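Local atomic coordinates of beta-fructofuranosidase (Bifidobacterium adolescentis, PDB entry 6NOB), a protein that probably hydrolyses terminal beta-fructofuranosidic bonds, such as that of sucrose, as a family 32 glycoside hydrolase. Residues A[218-224]-A[236-242]; A[155-160]-A[191-197]; A[262-268]-A[290-295]. All coordinates share one frame; numbering follows the deposited sequence.

Contact 1: A[218-224]-A[236-242]. With EDO (1,2-ethanediol), chain C.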
loop_
_atom_site.group_PDB
_atom_site.type_symbol
_atom_site.label_atom_id
_atom_site.label_comp_id
_atom_site.label_asym_id
_atom_site.label_seq_id
_atom_site.Cartn_x
_atom_site.Cartn_y
_atom_site.Cartn_z
ATOM N N ARG A 218 -11.165 12.242 10.170
ATOM C CA ARG A 218 -11.004 13.218 9.104
ATOM C C ARG A 218 -9.933 12.726 8.141
ATOM O O ARG A 218 -8.809 12.420 8.553
ATOM C CB ARG A 218 -10.636 14.603 9.640
ATOM C CG ARG A 218 -10.490 15.634 8.526
ATOM C CD ARG A 218 -10.583 17.068 9.024
ATOM N NE ARG A 218 -11.915 17.416 9.518
ATOM C CZ ARG A 218 -12.970 17.644 8.741
ATOM N NH1 ARG A 218 -12.864 17.544 7.421
ATOM N NH2 ARG A 218 -14.137 17.963 9.286
ATOM N N LEU A 219 -10.286 12.648 6.865
ATOM C CA LEU A 219 -9.372 12.207 5.827
ATOM C C LEU A 219 -8.959 13.390 4.972
ATOM O O LEU A 219 -9.766 14.283 4.701
ATOM C CB LEU A 219 -10.014 11.124 4.962
ATOM C CG LEU A 219 -10.407 9.970 5.882
ATOM C CD1 LEU A 219 -11.885 9.645 5.757
ATOM C CD2 LEU A 219 -9.536 8.755 5.627
ATOM N N TYR A 220 -7.687 13.405 4.582
ATOM C CA TYR A 220 -7.154 14.351 3.611
ATOM C C TYR A 220 -6.601 13.539 2.451
ATOM O O TYR A 220 -5.720 12.699 2.651
ATOM C CB TYR A 220 -6.057 15.225 4.227
ATOM C CG TYR A 220 -6.533 16.142 5.332
ATOM C CD1 TYR A 220 -6.952 17.436 5.048
ATOM C CD2 TYR A 220 -6.550 15.721 6.658
ATOM C CE1 TYR A 220 -7.382 18.284 6.049
ATOM C CE2 TYR A 220 -6.983 16.563 7.669
ATOM C CZ TYR A 220 -7.396 17.845 7.356
ATOM O OH TYR A 220 -7.825 18.697 8.350
ATOM N N LEU A 221 -7.119 13.777 1.247
ATOM C CA LEU A 221 -6.765 12.955 0.099
ATOM C C LEU A 221 -6.555 13.827 -1.130
ATOM O O LEU A 221 -6.897 15.013 -1.152
ATOM C CB LEU A 221 -7.836 11.896 -0.189
ATOM C CG LEU A 221 -9.191 12.424 -0.665
ATOM C CD1 LEU A 221 -9.736 11.559 -1.791
ATOM C CD2 LEU A 221 -10.177 12.484 0.491
ATOM N N THR A 222 -5.989 13.214 -2.165
ATOM C CA THR A 222 -5.771 13.860 -3.450
ATOM C C THR A 222 -6.891 13.488 -4.411
ATOM O O THR A 222 -7.253 12.312 -4.525
ATOM C CB THR A 222 -4.425 13.451 -4.051
ATOM O OG1 THR A 222 -3.365 13.960 -3.237
ATOM C CG2 THR A 222 -4.280 13.993 -5.473
ATOM N N ARG A 223 -7.441 14.492 -5.086
ATOM C CA ARG A 223 -8.298 14.280 -6.243
ATOM C C ARG A 223 -7.466 14.512 -7.496
ATOM O O ARG A 223 -6.738 15.506 -7.585
ATOM C CB ARG A 223 -9.508 15.216 -6.225
ATOM C CG ARG A 223 -10.624 14.774 -5.294
ATOM C CD ARG A 223 -11.414 13.625 -5.893
ATOM N NE ARG A 223 -12.352 13.052 -4.934
ATOM C CZ ARG A 223 -13.068 11.954 -5.154
ATOM N NH1 ARG A 223 -12.951 11.309 -6.306
ATOM N NH2 ARG A 223 -13.896 11.501 -4.222
ATOM N N HIS A 224 -7.563 13.590 -8.448
ATOM C CA HIS A 224 -6.771 13.623 -9.669
ATOM C C HIS A 224 -7.698 13.764 -10.866
ATOM O O HIS A 224 -8.692 13.038 -10.976
ATOM C CB HIS A 224 -5.920 12.356 -9.797
ATOM C CG HIS A 224 -5.018 12.340 -10.993
ATOM N ND1 HIS A 224 -3.669 12.613 -10.912
ATOM C CD2 HIS A 224 -5.266 12.062 -12.295
ATOM C CE1 HIS A 224 -3.128 12.512 -12.112
ATOM N NE2 HIS A 224 -4.076 12.180 -12.970
ATOM N N GLU A 236 -4.141 18.093 -9.876
ATOM C CA GLU A 236 -4.179 17.426 -8.580
ATOM C C GLU A 236 -4.356 18.460 -7.478
ATOM O O GLU A 236 -3.700 19.507 -7.490
ATOM C CB GLU A 236 -2.910 16.598 -8.353
ATOM C CG GLU A 236 -2.888 15.317 -9.177
ATOM C CD GLU A 236 -1.698 14.425 -8.876
ATOM O OE1 GLU A 236 -0.676 14.935 -8.368
ATOM O OE2 GLU A 236 -1.788 13.209 -9.151
ATOM N N TYR A 237 -5.244 18.160 -6.532
ATOM C CA TYR A 237 -5.543 19.043 -5.413
ATOM C C TYR A 237 -5.961 18.188 -4.225
ATOM O O TYR A 237 -6.295 17.009 -4.374
ATOM C CB TYR A 237 -6.634 20.060 -5.778
ATOM C CG TYR A 237 -7.861 19.448 -6.415
ATOM C CD1 TYR A 237 -7.902 19.184 -7.782
ATOM C CD2 TYR A 237 -8.983 19.140 -5.654
ATOM C CE1 TYR A 237 -9.022 18.625 -8.366
ATOM C CE2 TYR A 237 -10.110 18.583 -6.232
ATOM C CZ TYR A 237 -10.124 18.327 -7.589
ATOM O OH TYR A 237 -11.241 17.770 -8.174
ATOM N N GLN A 238 -5.935 18.790 -3.036
ATOM C CA GLN A 238 -6.180 18.080 -1.785
ATOM C C GLN A 238 -7.542 18.454 -1.213
ATOM O O GLN A 238 -7.882 19.639 -1.127
ATOM C CB GLN A 238 -5.084 18.381 -0.761
ATOM C CG GLN A 238 -3.708 18.603 -1.363
ATOM C CD GLN A 238 -3.246 17.436 -2.215
ATOM O OE1 GLN A 238 -3.636 16.288 -1.989
ATOM N NE2 GLN A 238 -2.412 17.726 -3.203
ATOM N N THR A 239 -8.308 17.442 -0.807
ATOM C CA THR A 239 -9.643 17.625 -0.255
ATOM C C THR A 239 -9.734 16.949 1.108
ATOM O O THR A 239 -8.837 16.211 1.527
ATOM C CB THR A 239 -10.723 17.063 -1.194
ATOM O OG1 THR A 239 -10.655 15.631 -1.203
ATOM C CG2 THR A 239 -10.524 17.578 -2.614
ATOM N N THR A 240 -10.837 17.205 1.808
ATOM C CA THR A 240 -11.084 16.605 3.110
ATOM C C THR A 240 -12.513 16.085 3.177
ATOM O O THR A 240 -13.397 16.547 2.452
ATOM C CB THR A 240 -10.837 17.599 4.265
ATOM O OG1 THR A 240 -10.713 16.878 5.496
ATOM C CG2 THR A 240 -11.985 18.591 4.391
ATOM N N CYS A 241 -12.721 15.106 4.055
ATOM C CA CYS A 241 -14.046 14.564 4.323
ATOM C C CYS A 241 -13.990 13.803 5.639
ATOM O O CYS A 241 -12.911 13.513 6.164
ATOM C CB CYS A 241 -14.545 13.676 3.171
ATOM S SG CYS A 241 -13.541 12.233 2.787
ATOM N N LEU A 242 -15.167 13.506 6.179
ATOM C CA LEU A 242 -15.284 12.856 7.475
ATOM C C LEU A 242 -15.870 11.463 7.326
ATOM O O LEU A 242 -16.759 11.237 6.500
ATOM C CB LEU A 242 -16.169 13.660 8.428
ATOM C CG LEU A 242 -15.583 14.925 9.038
ATOM C CD1 LEU A 242 -16.633 15.594 9.907
ATOM C CD2 LEU A 242 -14.346 14.587 9.848
HETATM C C1 EDO C . -4.669 23.130 -9.326
HETATM O O1 EDO C . -3.274 23.139 -9.652
HETATM C C2 EDO C . -4.929 22.314 -8.063
HETATM O O2 EDO C . -3.795 22.354 -7.185
#
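A beta hairpin carries this contact: strand 218-224 pairs with strand 236-242 antiparallel from Arg218-Leu242 to His224-Glu236, the two middle strands of a four-stranded sheet. Paired amides and carbonyls of Leu219 with Cys241, Leu221 with Thr239 and Arg223 with Tyr237 stitch the backbones. Leu219 O has a second donor, the hydroxyl OG1 of Thr240 at 2.9 Å, which comes in above the carbonyl plane. A chi1 of -163° sets that OG1 beside the carbonyl carbon of Thr240, which also brings it over a face of the Tyr220 ring and into the guanidinium plane of Arg218, whose NH1 donates to it at 3.0 Å. The rest of the Arg218 head lies against Leu242, with CD2 over one guanidinium face, while NH2 forms a salt bridge to Asp206. Further along the same face, the side chains of Thr222 and Gln238 run side by side; Thr222 OG1 donates to Gln238 OE1 at 2.7 Å, in the amide plane and on a lone pair. At the His224-Glu236 pair, His224 ND1 donates a hydrogen bond, within its ring plane, to Glu236 OE2 at 2.6 Å, meeting the carboxylate on its anti side. Arg268 forms a salt bridge with this same oxygen. On the other face, Arg223 CB sits 3.8 Å from the centroid of the Tyr237 ring in a CH-pi contact. The Arg223 chain then bends at chi2 (-76°) and leads its guanidinium away to Glu252, which also receives Thr239 OG1. An ethanediol, probably from the crystallisation liquor, hydrogen-bonds through O2 to Glu236 O. Such a hairpin at the middle of a four-stranded antiparallel sheet is the build of a blade in the five-bladed beta-propeller of GH32 enzymes.

Contact 2: A[155-160]-A[191-197]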
loop_
_atom_site.group_PDB
_atom_site.type_symbol
_atom_site.label_atom_id
_atom_site.label_comp_id
_atom_site.label_asym_id
_atom_site.label_seq_id
_atom_site.Cartn_x
_atom_site.Cartn_y
_atom_site.Cartn_z
ATOM N N TRP A 155 -4.619 -0.905 -13.031
ATOM C CA TRP A 155 -4.977 0.389 -12.470
ATOM C C TRP A 155 -6.033 1.064 -13.340
ATOM O O TRP A 155 -6.036 0.921 -14.566
ATOM C CB TRP A 155 -3.735 1.275 -12.347
ATOM C CG TRP A 155 -3.997 2.573 -11.643
ATOM C CD1 TRP A 155 -3.806 2.844 -10.316
ATOM C CD2 TRP A 155 -4.501 3.779 -12.230
ATOM N NE1 TRP A 155 -4.164 4.144 -10.042
ATOM C CE2 TRP A 155 -4.594 4.738 -11.201
ATOM C CE3 TRP A 155 -4.883 4.141 -13.526
ATOM C CZ2 TRP A 155 -5.053 6.032 -11.429
ATOM C CZ3 TRP A 155 -5.342 5.424 -13.749
ATOM C CH2 TRP A 155 -5.422 6.354 -12.707
ATOM N N ASP A 156 -6.942 1.794 -12.699
ATOM C CA ASP A 156 -7.982 2.542 -13.398
ATOM C C ASP A 156 -8.463 3.652 -12.470
ATOM O O ASP A 156 -7.825 3.947 -11.453
ATOM C CB ASP A 156 -9.122 1.619 -13.842
ATOM C CG ASP A 156 -9.819 2.106 -15.099
ATOM O OD1 ASP A 156 -9.736 3.314 -15.405
ATOM O OD2 ASP A 156 -10.454 1.273 -15.779
ATOM N N ASN A 157 -9.592 4.272 -12.821
ATOM C CA ASN A 157 -10.139 5.369 -12.031
ATOM C C ASN A 157 -10.296 4.950 -10.573
ATOM O O ASN A 157 -10.891 3.912 -10.268
ATOM C CB ASN A 157 -11.481 5.816 -12.610
ATOM C CG ASN A 157 -11.329 6.537 -13.942
ATOM O OD1 ASN A 157 -10.490 7.427 -14.090
ATOM N ND2 ASN A 157 -12.146 6.153 -14.919
ATOM N N MET A 158 -9.758 5.770 -9.676
ATOM C CA MET A 158 -9.417 5.322 -8.335
ATOM C C MET A 158 -10.581 5.477 -7.365
ATOM O O MET A 158 -11.190 6.549 -7.273
ATOM C CB MET A 158 -8.195 6.086 -7.827
ATOM C CG MET A 158 -6.883 5.425 -8.210
ATOM S SD MET A 158 -6.672 3.845 -7.363
ATOM C CE MET A 158 -7.006 2.662 -8.663
ATOM N N HIS A 159 -10.881 4.393 -6.652
ATOM C CA HIS A 159 -11.796 4.350 -5.522
ATOM C C HIS A 159 -10.992 4.186 -4.236
ATOM O O HIS A 159 -9.778 3.965 -4.255
ATOM C CB HIS A 159 -12.794 3.191 -5.645
ATOM C CG HIS A 159 -13.549 3.146 -6.937
ATOM N ND1 HIS A 159 -12.931 3.158 -8.170
ATOM C CD2 HIS A 159 -14.877 3.048 -7.183
ATOM C CE1 HIS A 159 -13.847 3.090 -9.118
ATOM N NE2 HIS A 159 -15.036 3.022 -8.546
ATOM N N TRP A 160 -11.692 4.259 -3.107
ATOM C CA TRP A 160 -11.132 3.913 -1.805
ATOM C C TRP A 160 -11.833 2.659 -1.297
ATOM O O TRP A 160 -13.040 2.681 -1.033
ATOM C CB TRP A 160 -11.296 5.056 -0.806
ATOM C CG TRP A 160 -10.202 6.076 -0.840
ATOM C CD1 TRP A 160 -9.571 6.570 -1.943
ATOM C CD2 TRP A 160 -9.616 6.733 0.288
ATOM N NE1 TRP A 160 -8.630 7.498 -1.571
ATOM C CE2 TRP A 160 -8.637 7.615 -0.205
ATOM C CE3 TRP A 160 -9.825 6.660 1.668
ATOM C CZ2 TRP A 160 -7.865 8.417 0.632
ATOM C CZ3 TRP A 160 -9.057 7.455 2.498
ATOM C CH2 TRP A 160 -8.091 8.323 1.979
ATOM N N VAL A 191 -9.134 10.887 -16.956
ATOM C CA VAL A 191 -8.805 9.790 -16.055
ATOM C C VAL A 191 -8.377 10.398 -14.724
ATOM O O VAL A 191 -7.839 11.507 -14.674
ATOM C CB VAL A 191 -7.703 8.879 -16.655
ATOM C CG1 VAL A 191 -6.383 9.634 -16.784
ATOM C CG2 VAL A 191 -7.527 7.611 -15.825
ATOM N N GLY A 192 -8.642 9.674 -13.636
ATOM C CA GLY A 192 -8.257 10.133 -12.313
ATOM C C GLY A 192 -8.953 9.394 -11.186
ATOM O O GLY A 192 -8.962 8.160 -11.165
ATOM N N GLY A 193 -9.527 10.134 -10.230
ATOM C CA GLY A 193 -10.323 9.545 -9.176
ATOM C C GLY A 193 -9.873 10.017 -7.808
ATOM O O GLY A 193 -9.195 11.042 -7.668
ATOM N N ALA A 194 -10.263 9.259 -6.786
ATOM C CA ALA A 194 -9.906 9.561 -5.401
ATOM C C ALA A 194 -8.546 8.939 -5.110
ATOM O O ALA A 194 -8.452 7.759 -4.763
ATOM C CB ALA A 194 -10.975 9.041 -4.446
ATOM N N PHE A 195 -7.487 9.731 -5.248
ATOM C CA PHE A 195 -6.129 9.241 -5.048
ATOM C C PHE A 195 -5.829 9.123 -3.552
ATOM O O PHE A 195 -6.704 9.282 -2.695
ATOM C CB PHE A 195 -5.127 10.138 -5.768
ATOM C CG PHE A 195 -4.945 9.799 -7.225
ATOM C CD1 PHE A 195 -5.925 9.105 -7.918
ATOM C CD2 PHE A 195 -3.788 10.162 -7.893
ATOM C CE1 PHE A 195 -5.760 8.793 -9.254
ATOM C CE2 PHE A 195 -3.614 9.847 -9.228
ATOM C CZ PHE A 195 -4.603 9.163 -9.911
ATOM N N SER A 196 -4.567 8.853 -3.229
ATOM C CA SER A 196 -4.185 8.451 -1.884
ATOM C C SER A 196 -4.410 9.583 -0.883
ATOM O O SER A 196 -4.460 10.766 -1.237
ATOM C CB SER A 196 -2.724 8.009 -1.870
ATOM O OG SER A 196 -2.599 6.713 -2.427
ATOM N N GLY A 197 -4.553 9.200 0.388
ATOM C CA GLY A 197 -4.797 10.156 1.455
ATOM C C GLY A 197 -4.505 9.570 2.819
ATOM O O GLY A 197 -4.295 8.365 2.973
#
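Met158 and Gly193 face each other in a single backbone bridge, their CA atoms 4.4 Å apart, with Met158 N donating to Gly192 O and Ala194 N to Met158 O. The bridge ties two neighbouring sheets of the beta-propeller, where segment 155-160 enters strand 159-165 and segment 191-197 turns a corner at Ala194. A CB on Gly193 would clash with Met158 N and, at these backbone angles, with the preceding carbonyl oxygen as well. Asn157 adds a side-chain bond beside the bridge: OD1 takes the Gly192 amide at 2.9 Å, the N-H lying nearly along the C=O axis of the amide. A chi1 of -174° carries the Trp155 ring off beside its carbonyl carbon and across to Phe195, which it meets rim to rim, planes at 85° and CZ2 3.5 Å from Phe195 CZ; CZ3 of the same ring touches Val191 CG2. Met158 lays CG against Phe195 CE1 at 3.7 Å. At the other end the Trp160 indole lies along the bent chain, CZ2 within 3.4 Å of Gly197 N and NE1 bonded to Phe195 O at 2.9 Å, with that oxygen in the indole plane but the donor well above the carbonyl plane. A leucine in place of Trp160 would probably leave the Phe195 carbonyl without its indole donor and open a gap beside Gly197. On the pyrrole side of the indole, Trp160 CD1 packs against Ala194 CB.

Contact 3: A[262-268]-A[290-295]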
loop_
_atom_site.group_PDB
_atom_site.type_symbol
_atom_site.label_atom_id
_atom_site.label_comp_id
_atom_site.label_asym_id
_atom_site.label_seq_id
_atom_site.Cartn_x
_atom_site.Cartn_y
_atom_site.Cartn_z
ATOM N N ASP A 262 4.986 27.183 -10.257
ATOM C CA ASP A 262 6.240 26.442 -10.262
ATOM C C ASP A 262 6.145 25.102 -9.542
ATOM O O ASP A 262 7.066 24.285 -9.665
ATOM C CB ASP A 262 7.360 27.287 -9.645
ATOM C CG ASP A 262 7.949 28.282 -10.631
ATOM O OD1 ASP A 262 7.754 28.106 -11.854
ATOM O OD2 ASP A 262 8.606 29.244 -10.182
ATOM N N PHE A 263 5.073 24.863 -8.789
ATOM C CA PHE A 263 4.782 23.514 -8.325
ATOM C C PHE A 263 4.655 22.589 -9.526
ATOM O O PHE A 263 4.087 22.962 -10.557
ATOM C CB PHE A 263 3.475 23.483 -7.524
ATOM C CG PHE A 263 3.634 23.773 -6.053
ATOM C CD1 PHE A 263 4.310 24.901 -5.620
ATOM C CD2 PHE A 263 3.064 22.933 -5.103
ATOM C CE1 PHE A 263 4.439 25.174 -4.269
ATOM C CE2 PHE A 263 3.188 23.199 -3.749
ATOM C CZ PHE A 263 3.874 24.324 -3.331
ATOM N N GLY A 264 5.192 21.381 -9.403
ATOM C CA GLY A 264 4.895 20.364 -10.391
ATOM C C GLY A 264 3.412 20.054 -10.421
ATOM O O GLY A 264 2.715 20.146 -9.409
ATOM N N TYR A 265 2.915 19.706 -11.611
ATOM C CA TYR A 265 1.526 19.273 -11.715
ATOM C C TYR A 265 1.257 18.062 -10.831
ATOM O O TYR A 265 0.155 17.922 -10.288
ATOM C CB TYR A 265 1.179 18.968 -13.171
ATOM C CG TYR A 265 1.107 20.200 -14.043
ATOM C CD1 TYR A 265 0.401 21.326 -13.632
ATOM C CD2 TYR A 265 1.751 20.242 -15.274
ATOM C CE1 TYR A 265 0.337 22.459 -14.427
ATOM C CE2 TYR A 265 1.695 21.367 -16.072
ATOM C CZ TYR A 265 0.986 22.471 -15.645
ATOM O OH TYR A 265 0.925 23.590 -16.441
ATOM N N ASP A 266 2.248 17.185 -10.674
ATOM C CA ASP A 266 2.186 16.131 -9.670
ATOM C C ASP A 266 2.255 16.760 -8.282
ATOM O O ASP A 266 3.276 17.350 -7.910
ATOM C CB ASP A 266 3.333 15.143 -9.869
ATOM C CG ASP A 266 3.330 14.511 -11.250
ATOM O OD1 ASP A 266 2.437 13.681 -11.515
ATOM O OD2 ASP A 266 4.219 14.845 -12.066
ATOM N N PHE A 267 1.172 16.632 -7.518
ATOM C CA PHE A 267 1.045 17.308 -6.233
ATOM C C PHE A 267 0.022 16.547 -5.399
ATOM O O PHE A 267 -1.160 16.903 -5.391
ATOM C CB PHE A 267 0.634 18.769 -6.458
ATOM C CG PHE A 267 0.241 19.510 -5.208
ATOM C CD1 PHE A 267 1.167 19.756 -4.206
ATOM C CD2 PHE A 267 -1.048 20.000 -5.056
ATOM C CE1 PHE A 267 0.806 20.453 -3.063
ATOM C CE2 PHE A 267 -1.412 20.699 -3.921
ATOM C CZ PHE A 267 -0.482 20.922 -2.921
ATOM N N ARG A 268 0.450 15.489 -4.708
ATOM C CA ARG A 268 -0.504 14.498 -4.230
ATOM C C ARG A 268 -0.026 13.836 -2.942
ATOM O O ARG A 268 1.067 14.105 -2.434
ATOM C CB ARG A 268 -0.755 13.444 -5.309
ATOM C CG ARG A 268 0.482 12.672 -5.730
ATOM C CD ARG A 268 0.099 11.558 -6.698
ATOM N NE ARG A 268 1.245 11.029 -7.429
ATOM C CZ ARG A 268 1.731 11.563 -8.544
ATOM N NH1 ARG A 268 1.173 12.652 -9.059
ATOM N NH2 ARG A 268 2.778 11.011 -9.145
ATOM N N THR A 290 3.170 17.086 1.273
ATOM C CA THR A 290 2.654 16.660 -0.016
ATOM C C THR A 290 3.832 16.355 -0.929
ATOM O O THR A 290 4.932 16.888 -0.756
ATOM C CB THR A 290 1.740 17.725 -0.647
ATOM O OG1 THR A 290 2.260 19.032 -0.375
ATOM C CG2 THR A 290 0.337 17.627 -0.073
ATOM N N ALA A 291 3.595 15.478 -1.898
ATOM C CA ALA A 291 4.627 15.025 -2.819
ATOM C C ALA A 291 4.530 15.814 -4.121
ATOM O O ALA A 291 3.482 15.813 -4.773
ATOM C CB ALA A 291 4.490 13.527 -3.086
ATOM N N THR A 292 5.619 16.479 -4.494
ATOM C CA THR A 292 5.678 17.230 -5.745
ATOM C C THR A 292 7.142 17.381 -6.153
ATOM O O THR A 292 8.024 16.685 -5.641
ATOM C CB THR A 292 4.987 18.590 -5.608
ATOM O OG1 THR A 292 4.930 19.224 -6.891
ATOM C CG2 THR A 292 5.745 19.486 -4.641
ATOM N N ASN A 293 7.394 18.287 -7.097
ATOM C CA ASN A 293 8.743 18.667 -7.488
ATOM C C ASN A 293 8.796 20.182 -7.619
ATOM O O ASN A 293 7.784 20.831 -7.887
ATOM C CB ASN A 293 9.173 17.994 -8.805
ATOM C CG ASN A 293 8.148 18.171 -9.916
ATOM O OD1 ASN A 293 7.273 17.327 -10.111
ATOM N ND2 ASN A 293 8.257 19.273 -10.652
ATOM N N LEU A 294 9.983 20.743 -7.420
ATOM C CA LEU A 294 10.160 22.184 -7.476
ATOM C C LEU A 294 11.336 22.528 -8.373
ATOM O O LEU A 294 12.238 21.705 -8.566
ATOM C CB LEU A 294 10.385 22.767 -6.072
ATOM C CG LEU A 294 9.165 22.740 -5.143
ATOM C CD1 LEU A 294 9.536 23.166 -3.727
ATOM C CD2 LEU A 294 8.051 23.618 -5.696
ATOM N N PRO A 295 11.349 23.728 -8.955
ATOM C CA PRO A 295 12.499 24.136 -9.770
ATOM C C PRO A 295 13.764 24.198 -8.928
ATOM O O PRO A 295 13.764 24.740 -7.820
ATOM C CB PRO A 295 12.101 25.523 -10.294
ATOM C CG PRO A 295 10.623 25.604 -10.122
ATOM C CD PRO A 295 10.286 24.748 -8.943
HETATM O O HOH W 1 8.567 21.863 -10.586
HETATM O O HOH W 2 5.024 17.332 -12.086
#
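Thr292 points from strand 290-295 at the loop 262-268, and its side chain can be traced branch by branch. CB already lies 3.1 Å from Asp266 O. Because OG1 is turned anti to the backbone N (chi1 -173°), the hydroxyl reaches that same carbonyl and donates to it at 2.7 Å, approaching almost in line with the C=O bond. The other branch, CG2, turns to the Phe263 ring and is only loosely in touch with CD2. Phe263 rests CD1 against Leu294 CD2 at 4.0 Å, the two side chains lying alongside one another and pointing the same way. Phe267, next to the gripped carbonyl, brings CE1 to within 3.4 Å of Thr290 OG1, a hydroxyl whose hydrogen-bond partner is Thr342. Here the loop becomes a strand: Arg268 and Ala291 exchange N-H...O bonds in both directions, starting the outermost strand 268-273 of the sheet that also holds strand 285-295, a blade of the GH32 beta-propeller. Arg268 opens an Arg-Asp-Pro sequence, consistent with the RDP motif found in the active site of this family. Arg268 NH1 forms a salt bridge with Asp266 OD1 at 2.9 Å, the oxygen lying in the guanidinium plane, and NH2 pairs with Glu375. Nearer the other end, Gly264 N donates to Asn293 O at 3.1 Å. The Asn293 amide lies over Gly264, where a CB would run into OD1. A water joins Asn293 OD1 to the Asp266 amide and OD2, and a second bridges Asp262 O, with weaker bonds, to Asn293 O and ND2. Beyond it, the Pro295 ring sets CG 3.7 Å from Asp262 CB.

Contact 1 touches both of the others, its centre about 11 Å from that of contact 2 and about 16 Å from that of contact 3; the centres of contacts 2 and 3 are about 18 Å apart. Strand 190-202 continues the sheet of contact 1: Thr222 O probably accepts from Phe195 N at 2.7 Å, and the Phe195 ring stacks on His224. Toward contact 3, Glu236 OE1 probably takes Phe267 N at 2.6 Å and Gln238 NE2 probably bonds Phe267 O at 2.7 Å, gripping the residue before Arg268 at both backbone atoms. Ser196 bonds Asp131, within a Trp-Met-Asn-Asp-Pro-Asn-Gly sequence; with the Arg-Asp-Pro of contact 3, this is consistent with Ser196 and Arg268 lying near the active-site pocket.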